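PDB 7KCT: 2-oxoglutarate carboxylase small subunit from Hydrogenobacter thermophilus, which belongs to the biotin carboxylase family, with an ATP-grasp domain, and holds ADP, bicarbonate and magnesium ions in this model. Local coordinates for residues E212-I217 with F444-L449; L403-V408 with D438-K443; L222-G227 with G326-Y331. All blocks are in the same frame, centred on the assembly; numbering follows the deposited sequence.

Contact 1: residues E212-I217 with F444-L449; sequences ENPKHI and FTTRYL. With ADP (adenosine-5'-diphosphate), chain C.
K215 reaches across to F444 at about a right angle, its chain bent at chi3 and chi4. NZ donates to F444 O at 2.6 Å, in the carbonyl plane, and makes an off-centre cation-pi contact with the F444 ring, 3.8 Å from its centroid. D236 adds a salt bridge to the same ammonium. One residue back, T446 N donates to P214 O at 3.0 Å, coming in nearly along the C=O axis. The start of strand 215-223 in the ATP-grasp domain is joined to a type I turn, T445 to Y448, of the biotin carboxylase C-terminal domain; T445 OG1, set between N and C, accepts from R447 N, a capping bond. T446 crosses P214 at about a right angle, OG1 against CG and CD, while its methyl CG2 approaches ADP O2' at 3.6 Å. H216, with CG anti to the backbone N (chi1 -180°), presents ND1 to ADP O3' at a very short 2.4 Å. At the outer end E212 OE2 approaches the R447 guanidinium at its edge, 3.6 Å from NH1, a long salt bridge; two waters join them, the second only weakly to the arginine. E212 has its stronger partner in R180, and R447 in E450.

Contact 2: residues L403-V408 with D438-K443; sequences LWEVAV and DFRDGK
The first turn of helix 404-417 faces the end of helix 437-441, E405 and R440 having the closest CA atoms at 6.9 Å, and the second helix finishes in a Schellman motif: G442 takes positive phi, K443 N bonds to D438 O and G442 N to F439 O. With CG anti to its backbone N (chi1 167°), the W404 indole reaches across and NE1 donates to R440 O at 3.0 Å; the oxygen lies in the ring plane, but the indole nitrogen stands above the carbonyl plane. Farther along the same ring, CH2 meets F439 CZ at 3.7 Å, the two aromatic planes inclined by 50°. V408 has CG2 over one face of the indole and also 4.0 Å from F439 CE2, so this methyl touches both rings. Its other methyl, CG1, lies 3.9 Å from R440 CG. R440 bends at chi3 and brings NH2 near E405 CB, yet its salt bridge is with D409, farther along helix 404-417. Within the biotin carboxylase C-terminal domain, the two helices are therefore held by apolar packing, one hydrogen bond across the two segments and the R440-D409 salt bridge; the hydrogen bond, with V408 and F439 against the ring, helps set the indole's orientation.

Contact 3: residues L222-G227 with G326-Y331; sequences LGDKYG and GERLRY
In the ATP-grasp domain, strand 215-223 runs out into a type I beta turn, D224 to G227, which lies against the loop leaving helix 316-324. The tight part is on the inside. L222, with CG anti to its backbone N, brings CD2 to 4.0 Å from L329 CD1, while L329 CD2 rests on L222 O at 3.4 Å; W319 of helix 316-324 packs on both leucines. D224 closes this side by using its two carboxylate oxygens differently. OD1 is met from above the carboxylate plane by Y226 N, making an Asx turn, and N228 N is a further donor to it; OD2 takes L329 N at 2.9 Å on its anti lone pair, with an almost straight N-H...O angle of 174°. Chi1 of 68° places the carboxylate in the crowded position between N and C, from which it serves both its own turn and the loop opposite.

The outer part is looser and more exposed. R328 stretches out, extended from CG to NE, and lays its guanidinium on one face of the Y226 ring, offset toward the rim, with the planes 18° apart and CZ 4.4 Å from the ring centroid. A water bridges K225 N and E327 O between the segments. G326 follows the helix end at positive phi, in a Schellman motif, and Y226 OH donates to G326 O at 2.7 Å, in the carbonyl plane and on a lone pair.

Contacts 1 and 2 are neighbours: F439 and F444 pack ring against ring, so the run from helix 437-441 to helix 448-451 serves both. Contact 2 is the buried one, inside the C-terminal domain and mostly apolar. Contact 1, partly buried, crosses between that domain and the ATP-grasp domain, and is more polar, with charged groups, waters and ADP. Contact 3 shares strand 215-223 with contact 1 but uses its far end, with the two centres about 34 Å apart; no ligand enters it, and its leucines are buried while its arginine-tyrosine stack is exposed. Contacts 2 and 3 do not touch, their nearest atoms lying about 21 Å apart.

Contact 1: residues E212-I217 with F444-L449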
# COMPACT_ATOMS: atom_id res chain seq x y z
N GLU A 212 -17.49 31.89 -9.28
CA GLU A 212 -16.20 32.40 -8.81
C GLU A 212 -15.78 31.65 -7.54
O GLU A 212 -16.60 31.33 -6.67
CB GLU A 212 -16.28 33.91 -8.53
CG GLU A 212 -14.95 34.68 -8.53
CD GLU A 212 -14.51 35.09 -9.92
OE1 GLU A 212 -15.32 35.69 -10.66
OE2 GLU A 212 -13.33 34.85 -10.27
N ASN A 213 -14.50 31.33 -7.45
CA ASN A 213 -14.02 30.58 -6.29
C ASN A 213 -14.73 29.25 -6.03
O ASN A 213 -15.08 28.95 -4.88
CB ASN A 213 -14.14 31.44 -5.04
CG ASN A 213 -13.53 32.81 -5.22
OD1 ASN A 213 -12.37 32.96 -5.61
ND2 ASN A 213 -14.35 33.84 -5.02
N PRO A 214 -14.92 28.43 -7.04
CA PRO A 214 -15.65 27.17 -6.85
C PRO A 214 -14.76 26.07 -6.29
O PRO A 214 -13.53 26.15 -6.31
CB PRO A 214 -16.10 26.84 -8.27
CG PRO A 214 -15.04 27.37 -9.11
CD PRO A 214 -14.39 28.55 -8.41
N LYS A 215 -15.42 25.03 -5.77
CA LYS A 215 -14.81 23.73 -5.53
C LYS A 215 -15.33 22.72 -6.57
O LYS A 215 -16.43 22.87 -7.11
CB LYS A 215 -15.10 23.27 -4.11
CG LYS A 215 -14.36 24.10 -3.02
CD LYS A 215 -14.64 23.52 -1.63
CE LYS A 215 -13.43 23.60 -0.71
NZ LYS A 215 -12.32 22.69 -1.12
N HIS A 216 -14.51 21.72 -6.89
CA HIS A 216 -14.89 20.66 -7.80
C HIS A 216 -15.19 19.43 -6.96
O HIS A 216 -14.29 18.80 -6.39
CB HIS A 216 -13.83 20.44 -8.87
CG HIS A 216 -14.17 19.35 -9.87
ND1 HIS A 216 -14.21 19.57 -11.23
CD2 HIS A 216 -14.43 18.03 -9.70
CE1 HIS A 216 -14.52 18.44 -11.85
NE2 HIS A 216 -14.66 17.49 -10.94
N ILE A 217 -16.48 19.09 -6.86
CA ILE A 217 -16.98 18.00 -6.04
C ILE A 217 -17.59 16.97 -6.98
O ILE A 217 -18.41 17.32 -7.84
CB ILE A 217 -18.02 18.49 -5.01
CG1 ILE A 217 -17.44 19.59 -4.09
CG2 ILE A 217 -18.57 17.36 -4.25
CD1 ILE A 217 -16.32 19.18 -3.27
N PHE A 444 -9.22 25.32 0.15
CA PHE A 444 -8.75 25.35 -1.22
C PHE A 444 -9.93 25.38 -2.18
O PHE A 444 -10.94 24.72 -1.95
CB PHE A 444 -7.83 24.14 -1.55
CG PHE A 444 -8.30 22.82 -1.01
CD1 PHE A 444 -7.92 22.41 0.25
CD2 PHE A 444 -9.14 21.99 -1.75
CE1 PHE A 444 -8.34 21.20 0.77
CE2 PHE A 444 -9.56 20.75 -1.23
CZ PHE A 444 -9.17 20.37 0.03
N THR A 445 -9.73 26.11 -3.28
CA THR A 445 -10.66 26.19 -4.39
C THR A 445 -9.92 25.83 -5.68
O THR A 445 -8.72 25.56 -5.68
CB THR A 445 -11.28 27.59 -4.52
OG1 THR A 445 -10.34 28.47 -5.15
CG2 THR A 445 -11.72 28.15 -3.20
N THR A 446 -10.63 25.86 -6.80
CA THR A 446 -9.97 25.56 -8.07
C THR A 446 -8.94 26.59 -8.47
O THR A 446 -8.11 26.30 -9.36
CB THR A 446 -11.00 25.44 -9.20
OG1 THR A 446 -11.72 26.68 -9.32
CG2 THR A 446 -11.98 24.34 -8.84
N ARG A 447 -8.95 27.76 -7.83
CA ARG A 447 -7.98 28.84 -8.00
C ARG A 447 -6.74 28.64 -7.13
O ARG A 447 -5.81 29.46 -7.18
CB ARG A 447 -8.64 30.19 -7.62
CG ARG A 447 -10.05 30.44 -8.20
CD ARG A 447 -10.12 30.23 -9.72
NE ARG A 447 -9.10 30.99 -10.44
CZ ARG A 447 -9.25 32.23 -10.90
NH1 ARG A 447 -10.39 32.88 -10.71
NH2 ARG A 447 -8.24 32.81 -11.54
N TYR A 448 -6.71 27.57 -6.34
CA TYR A 448 -5.64 27.36 -5.36
C TYR A 448 -4.24 27.65 -5.89
O TYR A 448 -3.47 28.35 -5.23
CB TYR A 448 -5.69 25.94 -4.82
CG TYR A 448 -4.62 25.68 -3.80
CD1 TYR A 448 -4.83 25.94 -2.46
CD2 TYR A 448 -3.36 25.23 -4.20
CE1 TYR A 448 -3.82 25.70 -1.52
CE2 TYR A 448 -2.36 25.01 -3.29
CZ TYR A 448 -2.59 25.24 -1.95
OH TYR A 448 -1.59 25.00 -1.07
N LEU A 449 -3.87 27.09 -7.05
CA LEU A 449 -2.49 27.22 -7.50
C LEU A 449 -2.17 28.66 -7.94
O LEU A 449 -1.07 29.17 -7.71
CB LEU A 449 -2.20 26.24 -8.63
CG LEU A 449 -2.02 24.77 -8.20
CD1 LEU A 449 -1.85 23.86 -9.41
CD2 LEU A 449 -0.83 24.58 -7.22
PB ADP C . -13.59 18.64 -18.70
O1B ADP C . -12.45 19.09 -19.55
O2B ADP C . -13.51 18.08 -17.30
O3B ADP C . -14.74 18.02 -19.47
PA ADP C . -15.39 20.09 -17.10
O1A ADP C . -15.48 19.11 -15.98
O2A ADP C . -16.66 20.83 -17.48
O3A ADP C . -14.44 20.22 -18.34
O5' ADP C . -14.74 21.50 -16.04
C5' ADP C . -13.28 21.67 -16.10
C4' ADP C . -12.96 22.36 -14.84
O4' ADP C . -13.27 23.75 -15.13
C3' ADP C . -13.81 21.94 -13.70
O3' ADP C . -13.13 20.98 -12.89
C2' ADP C . -13.82 23.25 -12.93
O2' ADP C . -12.51 23.52 -12.29
C1' ADP C . -13.92 24.30 -13.99
N9 ADP C . -15.33 24.64 -14.30
C8 ADP C . -16.25 23.97 -15.12
N7 ADP C . -17.44 24.62 -15.16
C5 ADP C . -17.28 25.72 -14.30
C6 ADP C . -18.15 26.77 -13.92
N6 ADP C . -19.43 26.80 -14.40
N1 ADP C . -17.76 27.72 -13.03
C2 ADP C . -16.48 27.60 -12.62
N3 ADP C . -15.54 26.68 -12.90
C4 ADP C . -15.98 25.74 -13.77
O HOH W 1 -12.64 32.13 -9.27
O HOH W 2 -10.60 35.80 -9.71

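Contact 2: residues L403-V408 with D438-K443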
# COMPACT_ATOMS: atom_id res chain seq x y z
N LEU A 403 -7.75 10.37 10.34
CA LEU A 403 -8.01 11.79 10.48
C LEU A 403 -7.35 12.55 9.33
O LEU A 403 -6.32 12.13 8.81
CB LEU A 403 -7.44 12.34 11.80
CG LEU A 403 -7.82 11.59 13.08
CD1 LEU A 403 -7.01 12.07 14.27
CD2 LEU A 403 -9.33 11.74 13.35
N TRP A 404 -7.93 13.71 9.01
CA TRP A 404 -7.45 14.54 7.89
C TRP A 404 -5.98 14.95 8.06
O TRP A 404 -5.18 14.87 7.11
CB TRP A 404 -8.34 15.79 7.77
CG TRP A 404 -7.77 16.83 6.89
CD1 TRP A 404 -7.29 18.06 7.26
CD2 TRP A 404 -7.61 16.75 5.47
NE1 TRP A 404 -6.80 18.73 6.16
CE2 TRP A 404 -7.01 17.96 5.05
CE3 TRP A 404 -7.91 15.77 4.52
CZ2 TRP A 404 -6.67 18.19 3.72
CZ3 TRP A 404 -7.60 16.02 3.22
CH2 TRP A 404 -6.96 17.21 2.83
N GLU A 405 -5.63 15.46 9.25
CA GLU A 405 -4.28 15.96 9.50
C GLU A 405 -3.22 14.86 9.38
O GLU A 405 -2.10 15.12 8.95
CB GLU A 405 -4.20 16.59 10.91
CG GLU A 405 -5.02 17.87 11.13
CD GLU A 405 -6.51 17.63 11.39
OE1 GLU A 405 -6.94 16.46 11.65
OE2 GLU A 405 -7.26 18.63 11.31
N VAL A 406 -3.54 13.65 9.82
CA VAL A 406 -2.63 12.52 9.70
C VAL A 406 -2.48 12.12 8.24
O VAL A 406 -1.41 11.67 7.82
CB VAL A 406 -3.13 11.36 10.59
CG1 VAL A 406 -2.13 10.16 10.59
CG2 VAL A 406 -3.44 11.91 12.02
N ALA A 407 -3.56 12.27 7.45
CA ALA A 407 -3.49 11.94 6.04
C ALA A 407 -2.56 12.90 5.32
O ALA A 407 -1.73 12.49 4.50
CB ALA A 407 -4.90 11.99 5.43
N VAL A 408 -2.66 14.19 5.64
CA VAL A 408 -1.74 15.18 5.08
C VAL A 408 -0.29 14.87 5.46
O VAL A 408 0.61 14.91 4.60
CB VAL A 408 -2.15 16.59 5.54
CG1 VAL A 408 -1.16 17.62 5.02
CG2 VAL A 408 -3.55 16.95 5.07
N ASP A 438 -3.07 26.80 4.36
CA ASP A 438 -4.43 26.78 3.82
C ASP A 438 -4.84 25.35 3.46
O ASP A 438 -5.91 24.88 3.87
CB ASP A 438 -4.49 27.69 2.61
CG ASP A 438 -4.63 29.17 2.99
OD1 ASP A 438 -4.81 29.50 4.18
OD2 ASP A 438 -4.55 30.02 2.08
N PHE A 439 -4.00 24.61 2.73
CA PHE A 439 -4.41 23.25 2.39
C PHE A 439 -4.67 22.43 3.64
O PHE A 439 -5.72 21.77 3.75
CB PHE A 439 -3.36 22.57 1.51
CG PHE A 439 -3.73 21.18 1.13
CD1 PHE A 439 -4.57 20.93 0.07
CD2 PHE A 439 -3.26 20.10 1.85
CE1 PHE A 439 -4.95 19.61 -0.27
CE2 PHE A 439 -3.61 18.78 1.50
CZ PHE A 439 -4.46 18.54 0.47
N ARG A 440 -3.78 22.51 4.62
CA ARG A 440 -3.96 21.76 5.86
C ARG A 440 -5.26 22.12 6.57
O ARG A 440 -5.80 21.29 7.31
CB ARG A 440 -2.77 22.00 6.80
CG ARG A 440 -1.47 21.27 6.46
CD ARG A 440 -0.47 21.45 7.62
NE ARG A 440 -0.97 20.98 8.93
CZ ARG A 440 -0.80 19.74 9.38
NH1 ARG A 440 -0.15 18.86 8.63
NH2 ARG A 440 -1.27 19.37 10.56
N ASP A 441 -5.77 23.35 6.38
CA ASP A 441 -7.00 23.75 7.06
C ASP A 441 -8.25 23.48 6.22
O ASP A 441 -9.35 23.80 6.68
CB ASP A 441 -6.93 25.23 7.45
CG ASP A 441 -5.93 25.50 8.58
OD1 ASP A 441 -5.72 24.59 9.42
OD2 ASP A 441 -5.36 26.61 8.62
N GLY A 442 -8.11 22.89 5.03
CA GLY A 442 -9.26 22.63 4.18
C GLY A 442 -9.64 23.71 3.21
O GLY A 442 -10.60 23.51 2.43
N LYS A 443 -8.92 24.85 3.22
CA LYS A 443 -9.29 26.03 2.47
C LYS A 443 -8.60 26.02 1.10
O LYS A 443 -7.53 26.61 0.89
CB LYS A 443 -8.98 27.27 3.30
CG LYS A 443 -9.44 27.14 4.80
CD LYS A 443 -8.87 28.29 5.67
CE LYS A 443 -9.70 28.50 6.99
NZ LYS A 443 -10.04 27.22 7.75

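Contact 3: residues L222-G227 with G326-Y331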
# COMPACT_ATOMS: atom_id res chain seq x y z
N LEU A 222 -21.89 3.37 -8.97
CA LEU A 222 -21.62 2.00 -9.39
C LEU A 222 -22.96 1.27 -9.50
O LEU A 222 -23.71 1.24 -8.52
CB LEU A 222 -20.70 1.32 -8.37
CG LEU A 222 -20.17 -0.07 -8.72
CD1 LEU A 222 -19.26 0.01 -9.92
CD2 LEU A 222 -19.40 -0.67 -7.55
N GLY A 223 -23.28 0.72 -10.67
CA GLY A 223 -24.52 -0.02 -10.87
C GLY A 223 -24.29 -1.35 -11.56
O GLY A 223 -23.36 -1.51 -12.34
N ASP A 224 -25.19 -2.32 -11.28
CA ASP A 224 -25.19 -3.59 -12.01
C ASP A 224 -26.23 -3.57 -13.13
O ASP A 224 -26.93 -2.59 -13.35
CB ASP A 224 -25.38 -4.77 -11.05
CG ASP A 224 -26.78 -4.84 -10.40
OD1 ASP A 224 -27.74 -4.30 -10.98
OD2 ASP A 224 -26.88 -5.49 -9.33
N LYS A 225 -26.30 -4.67 -13.88
CA LYS A 225 -27.18 -4.71 -15.05
C LYS A 225 -28.65 -4.95 -14.68
O LYS A 225 -29.50 -4.96 -15.57
CB LYS A 225 -26.67 -5.78 -16.02
CG LYS A 225 -25.28 -5.42 -16.60
CD LYS A 225 -24.83 -6.34 -17.72
CE LYS A 225 -23.55 -5.85 -18.38
NZ LYS A 225 -23.01 -6.85 -19.38
N TYR A 226 -28.94 -5.11 -13.39
CA TYR A 226 -30.25 -5.45 -12.87
C TYR A 226 -30.88 -4.29 -12.13
O TYR A 226 -31.77 -4.50 -11.29
CB TYR A 226 -30.14 -6.65 -11.94
CG TYR A 226 -29.37 -7.77 -12.59
CD1 TYR A 226 -29.93 -8.50 -13.62
CD2 TYR A 226 -28.07 -8.06 -12.20
CE1 TYR A 226 -29.22 -9.51 -14.24
CE2 TYR A 226 -27.34 -9.06 -12.80
CZ TYR A 226 -27.92 -9.79 -13.82
OH TYR A 226 -27.19 -10.79 -14.42
N GLY A 227 -30.39 -3.07 -12.38
CA GLY A 227 -30.95 -1.86 -11.81
C GLY A 227 -30.56 -1.53 -10.39
O GLY A 227 -31.15 -0.62 -9.81
N GLY A 326 -22.16 -10.03 -15.52
CA GLY A 326 -23.52 -10.27 -15.09
C GLY A 326 -23.70 -10.57 -13.63
O GLY A 326 -24.79 -11.00 -13.22
N GLU A 327 -22.65 -10.44 -12.82
CA GLU A 327 -22.85 -10.61 -11.39
C GLU A 327 -23.74 -9.50 -10.86
O GLU A 327 -23.77 -8.40 -11.41
CB GLU A 327 -21.55 -10.58 -10.62
CG GLU A 327 -20.63 -11.75 -10.90
CD GLU A 327 -19.51 -11.85 -9.91
OE1 GLU A 327 -19.64 -11.28 -8.79
OE2 GLU A 327 -18.50 -12.49 -10.24
N ARG A 328 -24.47 -9.79 -9.79
CA ARG A 328 -25.22 -8.79 -9.06
C ARG A 328 -24.27 -8.02 -8.15
O ARG A 328 -23.30 -8.57 -7.62
CB ARG A 328 -26.31 -9.42 -8.19
CG ARG A 328 -27.58 -9.77 -8.88
CD ARG A 328 -28.78 -10.01 -7.93
NE ARG A 328 -29.97 -9.65 -8.67
CZ ARG A 328 -30.52 -10.39 -9.61
NH1 ARG A 328 -30.01 -11.59 -9.97
NH2 ARG A 328 -31.58 -9.94 -10.26
N LEU A 329 -24.59 -6.74 -7.96
CA LEU A 329 -23.87 -5.91 -7.00
C LEU A 329 -24.25 -6.31 -5.58
O LEU A 329 -25.43 -6.27 -5.22
CB LEU A 329 -24.18 -4.44 -7.31
CG LEU A 329 -23.35 -3.30 -6.72
CD1 LEU A 329 -21.89 -3.73 -6.70
CD2 LEU A 329 -23.50 -2.04 -7.57
N ARG A 330 -23.25 -6.72 -4.80
CA ARG A 330 -23.45 -7.29 -3.47
C ARG A 330 -23.50 -6.23 -2.37
O ARG A 330 -23.06 -6.49 -1.24
CB ARG A 330 -22.34 -8.30 -3.18
N TYR A 331 -24.05 -5.05 -2.68
CA TYR A 331 -24.14 -3.98 -1.70
C TYR A 331 -25.46 -3.24 -1.82
O TYR A 331 -26.04 -3.07 -2.90
CB TYR A 331 -23.04 -2.89 -1.79
CG TYR A 331 -21.60 -3.36 -1.67
CD1 TYR A 331 -21.02 -3.56 -0.43
CD2 TYR A 331 -20.80 -3.55 -2.80
CE1 TYR A 331 -19.71 -4.00 -0.30
CE2 TYR A 331 -19.50 -3.98 -2.67
CZ TYR A 331 -18.95 -4.21 -1.43
OH TYR A 331 -17.65 -4.65 -1.31
O HOH W 3 -24.43 -7.04 -13.50